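Local coordinates for protein LbaCas13a H328A (C2c2) (Lachnospiraceae bacterium NK4A179, PDB 5WLH) that binds a CRISPR guide RNA (crRNA) and, as a type VI Cas13a effector, probably cleaves RNA once a target pairs with the guide, at residues R301-R304 and L305-Y309; E292-R295 and D296-R300; R1214-K1217 and S1218-N1221; Q1121-N1124 and W1125-R1129. All coordinates share one frame; numbering follows the deposited sequence.

Contact 1. Residues R301-R304 and L305-Y309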
loop_
_atom_site.group_PDB
_atom_site.type_symbol
_atom_site.label_atom_id
_atom_site.label_comp_id
_atom_site.label_asym_id
_atom_site.label_seq_id
_atom_site.Cartn_x
_atom_site.Cartn_y
_atom_site.Cartn_z
ATOM N N ARG A 301 -24.602 22.687 -15.566
ATOM C CA ARG A 301 -24.244 22.561 -16.971
ATOM C C ARG A 301 -23.519 21.252 -17.232
ATOM O O ARG A 301 -23.744 20.600 -18.258
ATOM C CB ARG A 301 -23.379 23.737 -17.409
ATOM C CG ARG A 301 -24.174 25.070 -17.430
ATOM C CD ARG A 301 -23.256 26.255 -17.579
ATOM N NE ARG A 301 -23.964 27.469 -17.168
ATOM C CZ ARG A 301 -24.839 28.108 -17.940
ATOM N NH1 ARG A 301 -25.088 27.656 -19.156
ATOM N NH2 ARG A 301 -25.451 29.205 -17.506
ATOM N N MET A 302 -22.636 20.855 -16.317
ATOM C CA MET A 302 -21.974 19.563 -16.472
ATOM C C MET A 302 -22.977 18.420 -16.354
ATOM O O MET A 302 -22.895 17.434 -17.096
ATOM C CB MET A 302 -20.866 19.424 -15.424
ATOM C CG MET A 302 -19.960 18.251 -15.669
ATOM S SD MET A 302 -18.638 18.166 -14.422
ATOM C CE MET A 302 -19.541 17.509 -13.038
ATOM N N ARG A 303 -23.953 18.551 -15.450
ATOM C CA ARG A 303 -24.993 17.537 -15.335
ATOM C C ARG A 303 -25.794 17.421 -16.627
ATOM O O ARG A 303 -26.139 16.311 -17.051
ATOM C CB ARG A 303 -25.911 17.865 -14.160
ATOM C CG ARG A 303 -27.028 16.875 -13.936
ATOM C CD ARG A 303 -26.481 15.507 -13.534
ATOM N NE ARG A 303 -27.495 14.470 -13.684
ATOM C CZ ARG A 303 -27.303 13.186 -13.411
ATOM N NH1 ARG A 303 -26.119 12.768 -12.959
ATOM N NH2 ARG A 303 -28.296 12.318 -13.604
ATOM N N ARG A 304 -26.106 18.556 -17.261
ATOM C CA ARG A 304 -26.847 18.507 -18.524
ATOM C C ARG A 304 -26.058 17.767 -19.597
ATOM O O ARG A 304 -26.638 17.060 -20.431
ATOM C CB ARG A 304 -27.190 19.922 -18.992
ATOM C CG ARG A 304 -28.305 20.547 -18.185
ATOM C CD ARG A 304 -28.900 21.737 -18.923
ATOM N NE ARG A 304 -29.748 22.539 -18.048
ATOM C CZ ARG A 304 -29.326 23.616 -17.403
ATOM N NH1 ARG A 304 -28.064 24.011 -17.539
ATOM N NH2 ARG A 304 -30.163 24.300 -16.632
ATOM N N LEU A 305 -24.734 17.917 -19.603
ATOM C CA LEU A 305 -23.938 17.165 -20.566
ATOM C C LEU A 305 -24.083 15.666 -20.337
ATOM O O LEU A 305 -24.172 14.893 -21.297
ATOM C CB LEU A 305 -22.473 17.567 -20.487
ATOM C CG LEU A 305 -22.159 18.952 -21.044
ATOM C CD1 LEU A 305 -20.696 19.295 -20.798
ATOM C CD2 LEU A 305 -22.448 19.008 -22.527
ATOM N N VAL A 306 -24.085 15.235 -19.073
ATOM C CA VAL A 306 -24.266 13.811 -18.784
ATOM C C VAL A 306 -25.653 13.363 -19.223
ATOM O O VAL A 306 -25.823 12.301 -19.836
ATOM C CB VAL A 306 -24.046 13.532 -17.288
ATOM C CG1 VAL A 306 -24.370 12.065 -16.960
ATOM C CG2 VAL A 306 -22.624 13.884 -16.877
ATOM N N VAL A 307 -26.672 14.161 -18.901
ATOM C CA VAL A 307 -28.025 13.789 -19.301
ATOM C C VAL A 307 -28.117 13.703 -20.821
ATOM O O VAL A 307 -28.680 12.744 -21.374
ATOM C CB VAL A 307 -29.047 14.781 -18.718
ATOM C CG1 VAL A 307 -30.432 14.558 -19.369
ATOM C CG2 VAL A 307 -29.116 14.640 -17.187
ATOM N N LEU A 308 -27.556 14.695 -21.521
ATOM C CA LEU A 308 -27.548 14.675 -22.982
ATOM C C LEU A 308 -26.882 13.416 -23.518
ATOM O O LEU A 308 -27.389 12.773 -24.447
ATOM C CB LEU A 308 -26.836 15.910 -23.526
ATOM C CG LEU A 308 -26.441 15.808 -24.997
ATOM C CD1 LEU A 308 -27.687 15.863 -25.879
ATOM C CD2 LEU A 308 -25.441 16.898 -25.389
ATOM N N TYR A 309 -25.731 13.059 -22.951
ATOM C CA TYR A 309 -24.957 11.948 -23.485
ATOM C C TYR A 309 -25.750 10.653 -23.451
ATOM O O TYR A 309 -25.767 9.895 -24.433
ATOM C CB TYR A 309 -23.659 11.801 -22.692
ATOM C CG TYR A 309 -22.629 10.911 -23.344
ATOM C CD1 TYR A 309 -22.667 9.527 -23.182
ATOM C CD2 TYR A 309 -21.607 11.455 -24.105
ATOM C CE1 TYR A 309 -21.701 8.720 -23.759
ATOM C CE2 TYR A 309 -20.643 10.653 -24.697
ATOM C CZ TYR A 309 -20.710 9.287 -24.529
ATOM O OH TYR A 309 -19.741 8.512 -25.109
#
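R303 and V307 meet one turn apart on the alpha-helix 292-311, where the aliphatic branch of the valine crosses the arginine chain at about a right angle. The touch is made by CG2 of V307, 3.9 Å from NE of R303, and the methyl comes at the guanidinium obliquely. R303 reaches it because its CG stands anti to the backbone N (chi1 -180°) and the chain then bends at chi2 (65°), which carries the charged end along the helix over the following turn. The guanidinium is held from outside the segment: D330 and E434 both form salt bridges with it and W437 adds a cation-pi contact, which probably balances the charge of this buried group. Packing is dense here and on the side of L305 and L308, which rest on V386 of helix 357-388 and on Y394, while M302, also buried, packs on F404 of helix 398-417. The looser side belongs to R301, which is partly exposed and leads away from the next turn; its NE pairs with D297 one turn earlier and its NH1 reaches the carbonyl of Y394. Four successive i to i+4 backbone bonds run beneath the side chains. They tighten along the segment: L305 N lies 3.2 Å from R301 O. Three residues on, L308 N is 2.8 Å from R304 O.

Contact 2. Residues E292-R295 and D296-R300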
loop_
_atom_site.group_PDB
_atom_site.type_symbol
_atom_site.label_atom_id
_atom_site.label_comp_id
_atom_site.label_asym_id
_atom_site.label_seq_id
_atom_site.Cartn_x
_atom_site.Cartn_y
_atom_site.Cartn_z
ATOM N N GLU A 292 -21.661 30.046 -3.760
ATOM C CA GLU A 292 -22.084 28.690 -4.091
ATOM C C GLU A 292 -23.026 28.658 -5.280
ATOM O O GLU A 292 -23.187 27.605 -5.897
ATOM C CB GLU A 292 -22.729 28.041 -2.870
ATOM C CG GLU A 292 -21.704 27.717 -1.794
ATOM C CD GLU A 292 -22.246 26.842 -0.692
ATOM O OE1 GLU A 292 -23.437 26.986 -0.342
ATOM O OE2 GLU A 292 -21.470 25.995 -0.190
ATOM N N ARG A 293 -23.646 29.788 -5.612
ATOM C CA ARG A 293 -24.532 29.836 -6.765
ATOM C C ARG A 293 -23.764 29.691 -8.072
ATOM O O ARG A 293 -24.295 29.125 -9.036
ATOM C CB ARG A 293 -25.326 31.147 -6.732
ATOM C CG ARG A 293 -26.185 31.285 -5.482
ATOM C CD ARG A 293 -26.743 32.715 -5.365
ATOM N NE ARG A 293 -25.672 33.712 -5.381
ATOM C CZ ARG A 293 -25.866 35.023 -5.476
ATOM N NH1 ARG A 293 -27.102 35.507 -5.561
ATOM N NH2 ARG A 293 -24.823 35.846 -5.492
ATOM N N VAL A 294 -22.528 30.200 -8.126
ATOM C CA VAL A 294 -21.694 30.055 -9.315
ATOM C C VAL A 294 -21.345 28.587 -9.532
ATOM O O VAL A 294 -21.433 28.059 -10.651
ATOM C CB VAL A 294 -20.419 30.910 -9.174
ATOM C CG1 VAL A 294 -19.407 30.565 -10.267
ATOM C CG2 VAL A 294 -20.752 32.403 -9.192
ATOM N N ARG A 295 -20.954 27.910 -8.458
ATOM C CA ARG A 295 -20.624 26.491 -8.554
ATOM C C ARG A 295 -21.853 25.660 -8.895
ATOM O O ARG A 295 -21.783 24.763 -9.744
ATOM C CB ARG A 295 -19.994 26.015 -7.246
ATOM C CG ARG A 295 -18.824 26.864 -6.806
ATOM C CD ARG A 295 -17.860 26.071 -5.898
ATOM N NE ARG A 295 -18.491 25.417 -4.749
ATOM C CZ ARG A 295 -18.874 26.026 -3.625
ATOM N NH1 ARG A 295 -18.742 27.345 -3.465
ATOM N NH2 ARG A 295 -19.410 25.305 -2.660
ATOM N N ASP A 296 -22.989 25.946 -8.244
ATOM C CA ASP A 296 -24.220 25.224 -8.554
ATOM C C ASP A 296 -24.548 25.318 -10.036
ATOM O O ASP A 296 -24.923 24.322 -10.658
ATOM C CB ASP A 296 -25.383 25.769 -7.725
ATOM C CG ASP A 296 -25.346 25.297 -6.288
ATOM O OD1 ASP A 296 -24.276 24.828 -5.849
ATOM O OD2 ASP A 296 -26.387 25.393 -5.598
ATOM N N ASP A 297 -24.424 26.514 -10.617
ATOM C CA ASP A 297 -24.766 26.676 -12.028
ATOM C C ASP A 297 -23.796 25.912 -12.926
ATOM O O ASP A 297 -24.204 25.314 -13.928
ATOM C CB ASP A 297 -24.779 28.151 -12.400
ATOM C CG ASP A 297 -24.989 28.360 -13.873
ATOM O OD1 ASP A 297 -26.150 28.223 -14.314
ATOM O OD2 ASP A 297 -23.995 28.641 -14.580
ATOM N N MET A 298 -22.513 25.889 -12.562
ATOM C CA MET A 298 -21.533 25.169 -13.368
ATOM C C MET A 298 -21.735 23.662 -13.268
ATOM O O MET A 298 -21.620 22.953 -14.274
ATOM C CB MET A 298 -20.121 25.557 -12.939
ATOM C CG MET A 298 -19.762 26.992 -13.335
ATOM S SD MET A 298 -18.188 27.438 -12.581
ATOM C CE MET A 298 -17.039 26.590 -13.663
ATOM N N LEU A 299 -22.035 23.151 -12.073
ATOM C CA LEU A 299 -22.320 21.721 -11.955
ATOM C C LEU A 299 -23.581 21.349 -12.716
ATOM O O LEU A 299 -23.683 20.242 -13.253
ATOM C CB LEU A 299 -22.489 21.304 -10.496
ATOM C CG LEU A 299 -21.233 20.982 -9.700
ATOM C CD1 LEU A 299 -21.606 20.035 -8.546
ATOM C CD2 LEU A 299 -20.171 20.371 -10.615
ATOM N N ARG A 300 -24.551 22.255 -12.775
ATOM C CA ARG A 300 -25.759 21.959 -13.538
ATOM C C ARG A 300 -25.467 21.828 -15.024
ATOM O O ARG A 300 -26.037 20.962 -15.694
ATOM C CB ARG A 300 -26.798 23.049 -13.295
ATOM C CG ARG A 300 -28.116 22.804 -14.011
ATOM C CD ARG A 300 -29.194 23.734 -13.442
ATOM N NE ARG A 300 -29.378 23.540 -12.007
ATOM C CZ ARG A 300 -28.967 24.397 -11.079
ATOM N NH1 ARG A 300 -28.351 25.517 -11.429
ATOM N NH2 ARG A 300 -29.173 24.131 -9.800
HETATM O O HOH W 1 -21.854 29.851 -12.871
#
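V294 and M298 run alongside each other from neighbouring turns near the start of helix 292-311, with CG1 of the valine 4.1 Å from SD of the methionine. The first torsion of M298 (chi1 -70°) sets CG beside its own backbone N and 3.3 Å from the V294 O; the chain then runs extended to the sulfur and bends at chi3, and beyond the valine it packs on F283 and D286 of helix 268-287. D297 has a different first torsion: its CG is anti to the backbone N (chi1 174°), which leaves the carboxylate where a water can join it to the preceding turn. The water donates to V294 O at 2.9 Å and to D297 OD2 at 3.0 Å. The same OD2 also carries a salt bridge to R301. V294 O thus takes two donors, this water and the amide of M298, the latter at 3.1 Å. On another flank R295 folds back at chi3 and its NH2 gives a long salt bridge of 3.3 Å to E292 OE2, met on the anti side and 29° out of the carboxylate plane. NE of R295 has a salt bridge to E1231, and NH1 bonds to the carbonyl of S289. The two carboxylates, E292 and E1231, probably balance the positive charge of R295 between them, and the length and tilt of the E292 pair suggest a loose hold on that side.

Contact 3. Residues R1214-K1217 and S1218-N1221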
loop_
_atom_site.group_PDB
_atom_site.type_symbol
_atom_site.label_atom_id
_atom_site.label_comp_id
_atom_site.label_asym_id
_atom_site.label_seq_id
_atom_site.Cartn_x
_atom_site.Cartn_y
_atom_site.Cartn_z
ATOM N N ARG A 1214 -13.991 30.431 12.920
ATOM C CA ARG A 1214 -14.044 31.768 13.503
ATOM C C ARG A 1214 -13.140 32.755 12.778
ATOM O O ARG A 1214 -13.394 33.963 12.826
ATOM C CB ARG A 1214 -13.695 31.718 14.996
ATOM C CG ARG A 1214 -14.564 30.716 15.733
ATOM C CD ARG A 1214 -15.664 31.371 16.562
ATOM N NE ARG A 1214 -15.272 32.656 17.130
ATOM C CZ ARG A 1214 -15.967 33.783 17.007
ATOM N NH1 ARG A 1214 -17.093 33.822 16.311
ATOM N NH2 ARG A 1214 -15.517 34.887 17.576
ATOM N N TYR A 1215 -12.112 32.269 12.087
ATOM C CA TYR A 1215 -11.369 33.104 11.157
ATOM C C TYR A 1215 -12.221 33.471 9.953
ATOM O O TYR A 1215 -12.320 34.643 9.576
ATOM C CB TYR A 1215 -10.099 32.375 10.709
ATOM C CG TYR A 1215 -9.588 32.771 9.339
ATOM C CD1 TYR A 1215 -9.081 34.043 9.102
ATOM C CD2 TYR A 1215 -9.583 31.858 8.287
ATOM C CE1 TYR A 1215 -8.609 34.400 7.877
ATOM C CE2 TYR A 1215 -9.112 32.204 7.053
ATOM C CZ TYR A 1215 -8.622 33.468 6.842
ATOM O OH TYR A 1215 -8.152 33.813 5.606
ATOM N N ALA A 1216 -12.830 32.478 9.326
ATOM C CA ALA A 1216 -13.589 32.715 8.110
ATOM C C ALA A 1216 -14.923 33.386 8.380
ATOM O O ALA A 1216 -15.554 33.870 7.441
ATOM C CB ALA A 1216 -13.829 31.393 7.385
ATOM N N LYS A 1217 -15.344 33.426 9.640
ATOM C CA LYS A 1217 -16.727 33.704 10.011
ATOM C C LYS A 1217 -17.203 35.055 9.514
ATOM O O LYS A 1217 -18.410 35.258 9.343
ATOM C CB LYS A 1217 -16.865 33.622 11.518
ATOM C CG LYS A 1217 -18.231 33.277 11.989
ATOM C CD LYS A 1217 -18.139 32.278 13.086
ATOM C CE LYS A 1217 -19.194 32.546 14.090
ATOM N NZ LYS A 1217 -20.494 32.611 13.371
ATOM N N SER A 1218 -16.281 35.982 9.299
ATOM C CA SER A 1218 -16.617 37.291 8.773
ATOM C C SER A 1218 -17.082 37.238 7.319
ATOM O O SER A 1218 -17.804 38.144 6.879
ATOM C CB SER A 1218 -15.392 38.182 8.915
ATOM O OG SER A 1218 -14.211 37.407 8.730
ATOM N N PHE A 1219 -16.702 36.189 6.579
ATOM C CA PHE A 1219 -16.870 36.172 5.131
ATOM C C PHE A 1219 -18.346 36.268 4.759
ATOM O O PHE A 1219 -19.197 35.564 5.314
ATOM C CB PHE A 1219 -16.248 34.901 4.534
ATOM C CG PHE A 1219 -14.726 34.816 4.659
ATOM C CD1 PHE A 1219 -13.951 35.944 4.902
ATOM C CD2 PHE A 1219 -14.076 33.593 4.515
ATOM C CE1 PHE A 1219 -12.566 35.847 5.008
ATOM C CE2 PHE A 1219 -12.687 33.491 4.625
ATOM C CZ PHE A 1219 -11.935 34.620 4.876
ATOM N N GLU A 1220 -18.651 37.169 3.829
ATOM C CA GLU A 1220 -20.029 37.412 3.421
ATOM C C GLU A 1220 -20.480 36.516 2.278
ATOM O O GLU A 1220 -21.667 36.179 2.201
ATOM C CB GLU A 1220 -20.204 38.875 3.010
ATOM C CG GLU A 1220 -20.095 39.869 4.150
ATOM C CD GLU A 1220 -21.316 40.758 4.223
ATOM O OE1 GLU A 1220 -22.390 40.285 3.800
ATOM O OE2 GLU A 1220 -21.208 41.915 4.677
ATOM N N ASN A 1221 -19.566 36.124 1.390
ATOM C CA ASN A 1221 -19.918 35.367 0.194
ATOM C C ASN A 1221 -20.150 33.883 0.462
ATOM O O ASN A 1221 -20.473 33.145 -0.476
ATOM C CB ASN A 1221 -18.832 35.539 -0.874
ATOM C CG ASN A 1221 -17.431 35.556 -0.289
ATOM O OD1 ASN A 1221 -17.206 35.108 0.836
ATOM N ND2 ASN A 1221 -16.480 36.080 -1.054
#
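A1216 O receives the amide of F1219 in a short bond of 2.7 Å, nearly straight at the hydrogen (167°). The F1219 ring swings back over the residues the chain has just passed. With CG beside the backbone N (chi1 -66°), the ring lays one face over A1216 CA, a CH-pi contact of 3.9 Å to the ring centroid, while CB of A1216 touches CD2 at 3.6 Å. The amide bond that brings the ring round closes a type I beta turn from A1216 to F1219, by which the chain leaves helix 1205-1216 for the loop before helix 1230-1233. The far end of the phenylalanine, CZ, comes up to the hydroxyl end of Y1215, 4.0 Å from the tyrosine CZ, in a T-shaped pair in which the edge of F1219 faces the tyrosine and the planes stand at 77°. An alanine at F1219 is likely to leave the Y1215 face without its edge partner and open a gap over A1216, where C1225 and T1154 also line the phenyl ring. Y1215 OH sits near the plane of the phenylalanine, at its edge, 3.9 Å from CZ of F1219, and is hydrogen-bonded to the carbonyl of T1154.

Contact 4. Residues Q1121-N1124 and W1125-R1129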
loop_
_atom_site.group_PDB
_atom_site.type_symbol
_atom_site.label_atom_id
_atom_site.label_comp_id
_atom_site.label_asym_id
_atom_site.label_seq_id
_atom_site.Cartn_x
_atom_site.Cartn_y
_atom_site.Cartn_z
ATOM N N GLN A 1121 -4.233 -0.362 8.770
ATOM C CA GLN A 1121 -4.545 0.086 7.420
ATOM C C GLN A 1121 -5.669 1.114 7.440
ATOM O O GLN A 1121 -5.665 2.073 6.667
ATOM C CB GLN A 1121 -4.922 -1.116 6.542
ATOM C CG GLN A 1121 -5.340 -0.733 5.113
ATOM C CD GLN A 1121 -4.219 -0.047 4.348
ATOM O OE1 GLN A 1121 -3.158 -0.638 4.111
ATOM N NE2 GLN A 1121 -4.448 1.212 3.958
ATOM N N LEU A 1122 -6.651 0.920 8.319
ATOM C CA LEU A 1122 -7.708 1.913 8.464
ATOM C C LEU A 1122 -7.138 3.266 8.871
ATOM O O LEU A 1122 -7.513 4.292 8.314
ATOM C CB LEU A 1122 -8.732 1.440 9.487
ATOM C CG LEU A 1122 -9.590 0.266 8.984
ATOM C CD1 LEU A 1122 -10.389 -0.319 10.129
ATOM C CD2 LEU A 1122 -10.516 0.669 7.815
ATOM N N ILE A 1123 -6.214 3.278 9.824
ATOM C CA ILE A 1123 -5.622 4.545 10.241
ATOM C C ILE A 1123 -4.762 5.134 9.128
ATOM O O ILE A 1123 -4.753 6.348 8.911
ATOM C CB ILE A 1123 -4.830 4.355 11.540
ATOM C CG1 ILE A 1123 -5.799 3.953 12.671
ATOM C CG2 ILE A 1123 -4.202 5.709 11.962
ATOM C CD1 ILE A 1123 -5.100 3.446 13.931
ATOM N N ASN A 1124 -4.032 4.285 8.407
ATOM C CA ASN A 1124 -3.302 4.746 7.230
ATOM C C ASN A 1124 -4.239 5.484 6.272
ATOM O O ASN A 1124 -3.948 6.600 5.830
ATOM C CB ASN A 1124 -2.636 3.535 6.567
ATOM C CG ASN A 1124 -1.781 3.896 5.365
ATOM O OD1 ASN A 1124 -2.262 4.471 4.395
ATOM N ND2 ASN A 1124 -0.511 3.481 5.396
ATOM N N TRP A 1125 -5.392 4.882 5.967
ATOM C CA TRP A 1125 -6.360 5.527 5.084
ATOM C C TRP A 1125 -6.850 6.850 5.660
ATOM O O TRP A 1125 -7.099 7.804 4.914
ATOM C CB TRP A 1125 -7.544 4.593 4.860
ATOM C CG TRP A 1125 -7.267 3.557 3.826
ATOM C CD1 TRP A 1125 -6.401 3.650 2.765
ATOM C CD2 TRP A 1125 -7.877 2.262 3.743
ATOM N NE1 TRP A 1125 -6.453 2.477 2.011
ATOM C CE2 TRP A 1125 -7.352 1.620 2.598
ATOM C CE3 TRP A 1125 -8.816 1.589 4.530
ATOM C CZ2 TRP A 1125 -7.735 0.324 2.221
ATOM C CZ3 TRP A 1125 -9.212 0.326 4.152
ATOM C CH2 TRP A 1125 -8.662 -0.303 3.008
ATOM N N ILE A 1126 -7.028 6.921 6.982
ATOM C CA ILE A 1126 -7.421 8.204 7.577
ATOM C C ILE A 1126 -6.433 9.287 7.183
ATOM O O ILE A 1126 -6.816 10.394 6.785
ATOM C CB ILE A 1126 -7.527 8.098 9.107
ATOM C CG1 ILE A 1126 -8.799 7.349 9.487
ATOM C CG2 ILE A 1126 -7.483 9.527 9.731
ATOM C CD1 ILE A 1126 -8.835 6.897 10.937
ATOM N N TYR A 1127 -5.140 8.990 7.314
ATOM C CA TYR A 1127 -4.130 10.010 7.048
ATOM C C TYR A 1127 -3.909 10.213 5.564
ATOM O O TYR A 1127 -3.489 11.301 5.160
ATOM C CB TYR A 1127 -2.847 9.664 7.817
ATOM C CG TYR A 1127 -3.071 10.053 9.264
ATOM C CD1 TYR A 1127 -2.889 11.374 9.679
ATOM C CD2 TYR A 1127 -3.570 9.136 10.185
ATOM C CE1 TYR A 1127 -3.151 11.758 10.985
ATOM C CE2 TYR A 1127 -3.819 9.510 11.504
ATOM C CZ TYR A 1127 -3.613 10.814 11.899
ATOM O OH TYR A 1127 -3.877 11.184 13.203
ATOM N N LEU A 1128 -4.247 9.216 4.741
ATOM C CA LEU A 1128 -4.356 9.453 3.309
ATOM C C LEU A 1128 -5.437 10.486 3.027
ATOM O O LEU A 1128 -5.204 11.468 2.320
ATOM C CB LEU A 1128 -4.668 8.144 2.579
ATOM C CG LEU A 1128 -4.379 8.092 1.077
ATOM C CD1 LEU A 1128 -2.860 8.217 0.836
ATOM C CD2 LEU A 1128 -4.912 6.760 0.498
ATOM N N ARG A 1129 -6.636 10.269 3.577
ATOM C CA ARG A 1129 -7.732 11.206 3.329
ATOM C C ARG A 1129 -7.424 12.584 3.892
ATOM O O ARG A 1129 -7.707 13.605 3.249
ATOM C CB ARG A 1129 -9.031 10.671 3.926
ATOM C CG ARG A 1129 -10.266 11.495 3.489
ATOM C CD ARG A 1129 -11.545 10.931 4.097
ATOM N NE ARG A 1129 -12.736 11.474 3.453
ATOM C CZ ARG A 1129 -13.289 12.645 3.750
ATOM N NH1 ARG A 1129 -12.748 13.433 4.667
ATOM N NH2 ARG A 1129 -14.380 13.041 3.101
#
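W1125 lies against Q1121 and L1122 of the preceding turn, and its side chain can be followed outward from the backbone of helix 1106-1145. CB stands 3.5 Å from L1122 O, and CG, set beside the backbone N (chi1 -81°), is 3.6 Å from Q1121 O. The glutamine, bent at chi2 (62°), then covers one face of the indole. Its NE2 lies 3.0 Å above the ring plane near the pyrrole rim, nearest NE1; both nitrogens are donors and no hydrogen bond joins them. Further out, Q1121 CG sits almost squarely over the six-membered ring, a CH-pi contact of 3.8 Å to the centroid. The benzo edge is met by L1122 CD2, close to the ring plane and 3.8 Å from CE3. A serine in place of W1125 would probably leave the Q1121 amide and L1122 CD2 without the surface they pack on, and free the glutamine to turn. Elsewhere on the turn I1123 CG2 and the Y1127 ring lie side by side, the methyl at the ring edge, 3.8 Å from CE2; the tyrosine OH is hydrogen-bonded to E1250. Around this turn, the indole packs on Y1266 of helix 1262-1273, on F1274 and on helix 1284-1294, helix 1239-1250 takes I1126, helix 486-517 takes I1123 and N1124, and L1128 packs on a phosphate of the bound RNA.

In the fold
Contacts 2 and 1 follow each other without a break on helix 292-311, their centres 14 Å apart. Contact 4, much later in the chain on the long helix 1106-1145, is the most central, 11 Å from the chain centre against 36 to 39 Å for the others. Contact 3, the last in sequence, lies at the C-terminal part of helix 1205-1216 and the loop after it, about 16 Å from the RNA at its nearest atom. It comes about 5 Å from contact 2 without touching, and R295 ties contact 2 to helix 1230-1233, which follows that loop. Contacts 1 and 2 are thus far from the chain centre yet about 7 Å from the RNA at their nearest atoms, whereas contact 4 lies deep in this largely helical protein and within about 4 Å of it.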